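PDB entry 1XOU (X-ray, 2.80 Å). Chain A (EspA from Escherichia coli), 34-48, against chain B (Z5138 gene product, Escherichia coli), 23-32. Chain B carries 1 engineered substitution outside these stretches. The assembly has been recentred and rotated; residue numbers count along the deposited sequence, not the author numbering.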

# COMPACT_ATOMS: atom_id res chain seq x y z
N ASP A 34 -15.85 -3.71 7.43
CA ASP A 34 -14.80 -4.71 7.62
C ASP A 34 -13.39 -4.25 7.26
O ASP A 34 -12.64 -4.93 6.56
CB ASP A 34 -15.16 -5.99 6.84
CG ASP A 34 -14.16 -7.12 7.06
OD1 ASP A 34 -13.79 -7.36 8.25
OD2 ASP A 34 -13.74 -7.76 6.05
N LEU A 35 -13.03 -3.09 7.77
CA LEU A 35 -11.71 -2.51 7.55
C LEU A 35 -10.67 -3.35 8.31
O LEU A 35 -9.54 -3.52 7.87
CB LEU A 35 -11.73 -1.07 8.05
CG LEU A 35 -11.29 0.00 7.07
CD1 LEU A 35 -11.55 -0.44 5.62
CD2 LEU A 35 -12.02 1.30 7.42
N PHE A 36 -11.08 -3.88 9.46
CA PHE A 36 -10.19 -4.69 10.28
C PHE A 36 -9.48 -5.78 9.47
O PHE A 36 -8.26 -5.87 9.50
CB PHE A 36 -10.98 -5.31 11.45
CG PHE A 36 -10.20 -6.31 12.27
CD1 PHE A 36 -10.07 -7.63 11.85
CD2 PHE A 36 -9.60 -5.93 13.47
CE1 PHE A 36 -9.36 -8.57 12.61
CE2 PHE A 36 -8.89 -6.86 14.25
CZ PHE A 36 -8.77 -8.18 13.82
N ASN A 37 -10.24 -6.59 8.74
CA ASN A 37 -9.61 -7.65 7.96
C ASN A 37 -8.87 -7.16 6.73
O ASN A 37 -7.79 -7.67 6.40
CB ASN A 37 -10.66 -8.68 7.55
CG ASN A 37 -11.07 -9.57 8.71
OD1 ASN A 37 -10.32 -10.46 9.11
ND2 ASN A 37 -12.26 -9.32 9.26
N LYS A 38 -9.45 -6.18 6.06
CA LYS A 38 -8.85 -5.59 4.86
C LYS A 38 -7.45 -5.08 5.21
O LYS A 38 -6.44 -5.53 4.64
CB LYS A 38 -9.72 -4.42 4.38
CG LYS A 38 -10.28 -4.59 2.98
CD LYS A 38 -11.49 -5.48 2.93
CE LYS A 38 -12.76 -4.67 2.67
NZ LYS A 38 -13.08 -3.75 3.80
N LEU A 39 -7.39 -4.16 6.17
CA LEU A 39 -6.15 -3.57 6.62
C LEU A 39 -5.20 -4.55 7.29
O LEU A 39 -3.97 -4.41 7.18
CB LEU A 39 -6.44 -2.41 7.57
CG LEU A 39 -6.86 -1.07 6.93
CD1 LEU A 39 -5.68 -0.47 6.17
CD2 LEU A 39 -8.02 -1.31 5.98
N GLY A 40 -5.74 -5.54 7.99
CA GLY A 40 -4.90 -6.51 8.65
C GLY A 40 -4.16 -7.35 7.64
O GLY A 40 -2.96 -7.62 7.78
N VAL A 41 -4.87 -7.77 6.61
CA VAL A 41 -4.24 -8.58 5.59
C VAL A 41 -3.27 -7.69 4.82
O VAL A 41 -2.13 -8.09 4.54
CB VAL A 41 -5.31 -9.21 4.64
CG1 VAL A 41 -4.66 -9.84 3.41
CG2 VAL A 41 -6.08 -10.29 5.41
N PHE A 42 -3.68 -6.47 4.50
CA PHE A 42 -2.78 -5.59 3.79
C PHE A 42 -1.51 -5.30 4.60
O PHE A 42 -0.39 -5.37 4.09
CB PHE A 42 -3.45 -4.27 3.43
CG PHE A 42 -2.63 -3.42 2.50
CD1 PHE A 42 -2.04 -2.25 2.95
CD2 PHE A 42 -2.39 -3.84 1.20
CE1 PHE A 42 -1.22 -1.51 2.11
CE2 PHE A 42 -1.57 -3.11 0.35
CZ PHE A 42 -0.98 -1.94 0.81
N GLN A 43 -1.70 -4.99 5.88
CA GLN A 43 -0.57 -4.72 6.72
C GLN A 43 0.36 -5.93 6.83
O GLN A 43 1.59 -5.80 6.92
CB GLN A 43 -1.05 -4.30 8.10
CG GLN A 43 0.06 -3.81 9.00
CD GLN A 43 -0.43 -3.55 10.38
OE1 GLN A 43 0.30 -3.04 11.23
NE2 GLN A 43 -1.70 -3.89 10.64
N ALA A 44 -0.22 -7.13 6.81
CA ALA A 44 0.59 -8.33 6.89
C ALA A 44 1.41 -8.47 5.61
O ALA A 44 2.57 -8.88 5.65
CB ALA A 44 -0.31 -9.56 7.11
N ALA A 45 0.83 -8.12 4.46
CA ALA A 45 1.58 -8.21 3.21
C ALA A 45 2.81 -7.31 3.30
O ALA A 45 3.94 -7.74 3.04
CB ALA A 45 0.70 -7.79 2.04
N ILE A 46 2.58 -6.05 3.69
CA ILE A 46 3.64 -5.06 3.83
C ILE A 46 4.73 -5.48 4.81
O ILE A 46 5.92 -5.39 4.50
CB ILE A 46 3.08 -3.71 4.30
CG1 ILE A 46 2.31 -3.04 3.17
CG2 ILE A 46 4.22 -2.80 4.72
CD1 ILE A 46 3.19 -2.59 2.01
N LEU A 47 4.33 -5.92 6.00
CA LEU A 47 5.29 -6.35 7.00
C LEU A 47 6.12 -7.53 6.48
O LEU A 47 7.33 -7.59 6.71
CB LEU A 47 4.56 -6.73 8.29
CG LEU A 47 4.52 -5.72 9.46
CD1 LEU A 47 4.85 -4.29 8.99
CD2 LEU A 47 3.14 -5.80 10.13
N MSE A 48 5.49 -8.46 5.79
CA MSE A 48 6.25 -9.59 5.26
C MSE A 48 7.22 -9.10 4.20
O MSE A 48 8.40 -9.46 4.20
CB MSE A 48 5.32 -10.63 4.67
CG MSE A 48 4.61 -11.42 5.72
SE MSE A 48 3.53 -12.76 4.91
CE MSE A 48 1.94 -11.73 4.58
N ALA B 23 5.79 5.29 4.15
CA ALA B 23 4.62 6.02 3.66
C ALA B 23 3.40 5.13 3.76
O ALA B 23 2.35 5.55 4.26
CB ALA B 23 4.83 6.43 2.21
N ILE B 24 3.54 3.89 3.30
CA ILE B 24 2.47 2.91 3.32
C ILE B 24 2.09 2.60 4.75
O ILE B 24 0.90 2.61 5.10
CB ILE B 24 2.89 1.64 2.56
CG1 ILE B 24 3.07 1.99 1.07
CG2 ILE B 24 1.85 0.52 2.75
CD1 ILE B 24 3.69 0.92 0.23
N LYS B 25 3.09 2.33 5.59
CA LYS B 25 2.82 2.04 6.99
C LYS B 25 2.04 3.20 7.62
O LYS B 25 1.16 2.99 8.46
CB LYS B 25 4.14 1.80 7.74
CG LYS B 25 4.89 0.56 7.25
CD LYS B 25 6.21 0.32 7.99
CE LYS B 25 5.98 -0.37 9.33
NZ LYS B 25 7.24 -0.92 9.94
N LYS B 26 2.36 4.42 7.20
CA LYS B 26 1.67 5.60 7.71
C LYS B 26 0.24 5.63 7.18
O LYS B 26 -0.69 5.85 7.96
CB LYS B 26 2.38 6.89 7.29
CG LYS B 26 3.73 7.14 7.96
CD LYS B 26 4.39 8.37 7.35
CE LYS B 26 5.66 8.79 8.08
NZ LYS B 26 6.09 10.15 7.64
N ILE B 27 0.07 5.44 5.87
CA ILE B 27 -1.26 5.43 5.26
C ILE B 27 -2.16 4.42 6.00
O ILE B 27 -3.34 4.67 6.26
CB ILE B 27 -1.23 4.97 3.79
CG1 ILE B 27 -0.23 5.79 2.98
CG2 ILE B 27 -2.63 5.07 3.19
CD1 ILE B 27 -0.62 7.23 2.78
N ILE B 28 -1.58 3.27 6.32
CA ILE B 28 -2.33 2.24 7.01
C ILE B 28 -2.78 2.76 8.37
O ILE B 28 -3.92 2.53 8.78
CB ILE B 28 -1.48 0.97 7.18
CG1 ILE B 28 -1.41 0.23 5.84
CG2 ILE B 28 -2.06 0.07 8.27
CD1 ILE B 28 -0.45 -0.92 5.85
N ALA B 29 -1.90 3.47 9.06
CA ALA B 29 -2.24 4.03 10.36
C ALA B 29 -3.37 5.06 10.23
O ALA B 29 -4.32 5.03 11.00
CB ALA B 29 -1.01 4.66 10.99
N GLU B 30 -3.27 5.95 9.24
CA GLU B 30 -4.31 6.96 9.03
C GLU B 30 -5.68 6.33 8.81
O GLU B 30 -6.70 7.01 8.96
CB GLU B 30 -3.99 7.85 7.82
CG GLU B 30 -2.65 8.53 7.87
CD GLU B 30 -2.43 9.50 6.72
OE1 GLU B 30 -2.71 9.15 5.54
OE2 GLU B 30 -1.95 10.62 6.99
N PHE B 31 -5.70 5.05 8.44
CA PHE B 31 -6.97 4.38 8.20
C PHE B 31 -7.79 4.18 9.47
O PHE B 31 -8.95 3.79 9.39
CB PHE B 31 -6.77 3.03 7.48
CG PHE B 31 -7.11 3.08 6.02
CD1 PHE B 31 -6.15 3.41 5.07
CD2 PHE B 31 -8.42 2.84 5.59
CE1 PHE B 31 -6.48 3.51 3.71
CE2 PHE B 31 -8.76 2.93 4.23
CZ PHE B 31 -7.78 3.27 3.29
N ASP B 32 -7.21 4.44 10.63
CA ASP B 32 -8.00 4.31 11.85
C ASP B 32 -8.91 5.54 11.91
O ASP B 32 -10.01 5.48 12.45
CB ASP B 32 -7.13 4.24 13.11
CG ASP B 32 -7.87 3.58 14.28
OD1 ASP B 32 -8.03 2.33 14.26
OD2 ASP B 32 -8.31 4.30 15.20

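Two helices from different polypeptides, 35-48 of EspA and 23-32 of the Z5138 product, lie nearly antiparallel, with 163° between their N-to-C directions and a closest axis approach of 10.8 Å. No hydrogen bond crosses between them. Each backbone spends its own polar groups along its own helix, as in Leu39(A) N to Leu35(A) O at 2.8 Å, which leaves carbon to do the joining. Because the helices run in opposing directions, a walk up chain B is a walk down chain A.

Ala23(B) takes no part, and the contact opens with Ile24(B), whose CA-to-CB bond points toward chain A. Its CG2 methyl meets two partners one helical turn apart, 3.5 Å from CD1 of Ile46(A) and 3.7 Å from CE1 of Phe42(A). Lys25(B) leaves its helix sideways, yet its end comes nearer: CE lies 4.1 Å from CD1 of Leu47(A), and CG lies 4.3 Å from CG2 of Ile46(A). The methylene chain thus serves as apolar surface at the margin, with no partner for NZ on chain A here.

Lys26(B) is out of reach. Ile27(B) starts toward chain A, but its end leads away, and it makes no contact. Ile28(B) is the center of the arrangement, with 92 Å² covered, the largest share of any residue here. It is a knob in a hole formed by Leu39(A), Phe42(A), Gln43(A) and Ile46(A), the i, i+3, i+4, i+7 pattern of classic helix packing. Its extended chi2, near 172°, goes with a deep reach: CD1 comes within 3.6 Å of CD1 of Phe42(A) and 3.9 Å of CA of Gln43(A). Gln43(A) therefore lends backbone and aliphatic carbon to the wall of the hole, its CB lying 4.1 Å from that same Ile28(B) CD1. Beside it, CG2 of Ile28(B) lies 4.2 Å from CD1 of Leu39(A), and the CA atoms of Leu39(A) and Ile28(B) also make the closest CA pair, 7.0 Å apart.

Ala29(B) points away and Glu30(B) is out of reach. Phe31(B) closes the contact, its ring meeting Leu39(A) CD1 at 3.8 Å from CG and Leu35(A) CG at 4.3 Å from CD2. Asp32(B) points away again. Near this end, Asp34(A) sits at the N-cap position, right before its helix, and its OD1 accepts a hydrogen bond from Asn37(A) ND2 at 2.7 Å, clear of this stretch of chain B.

The rule is simple: B positions 24, 28 and 31 carry large apolar side chains toward the partner, while a lysine alongside contributes its carbons.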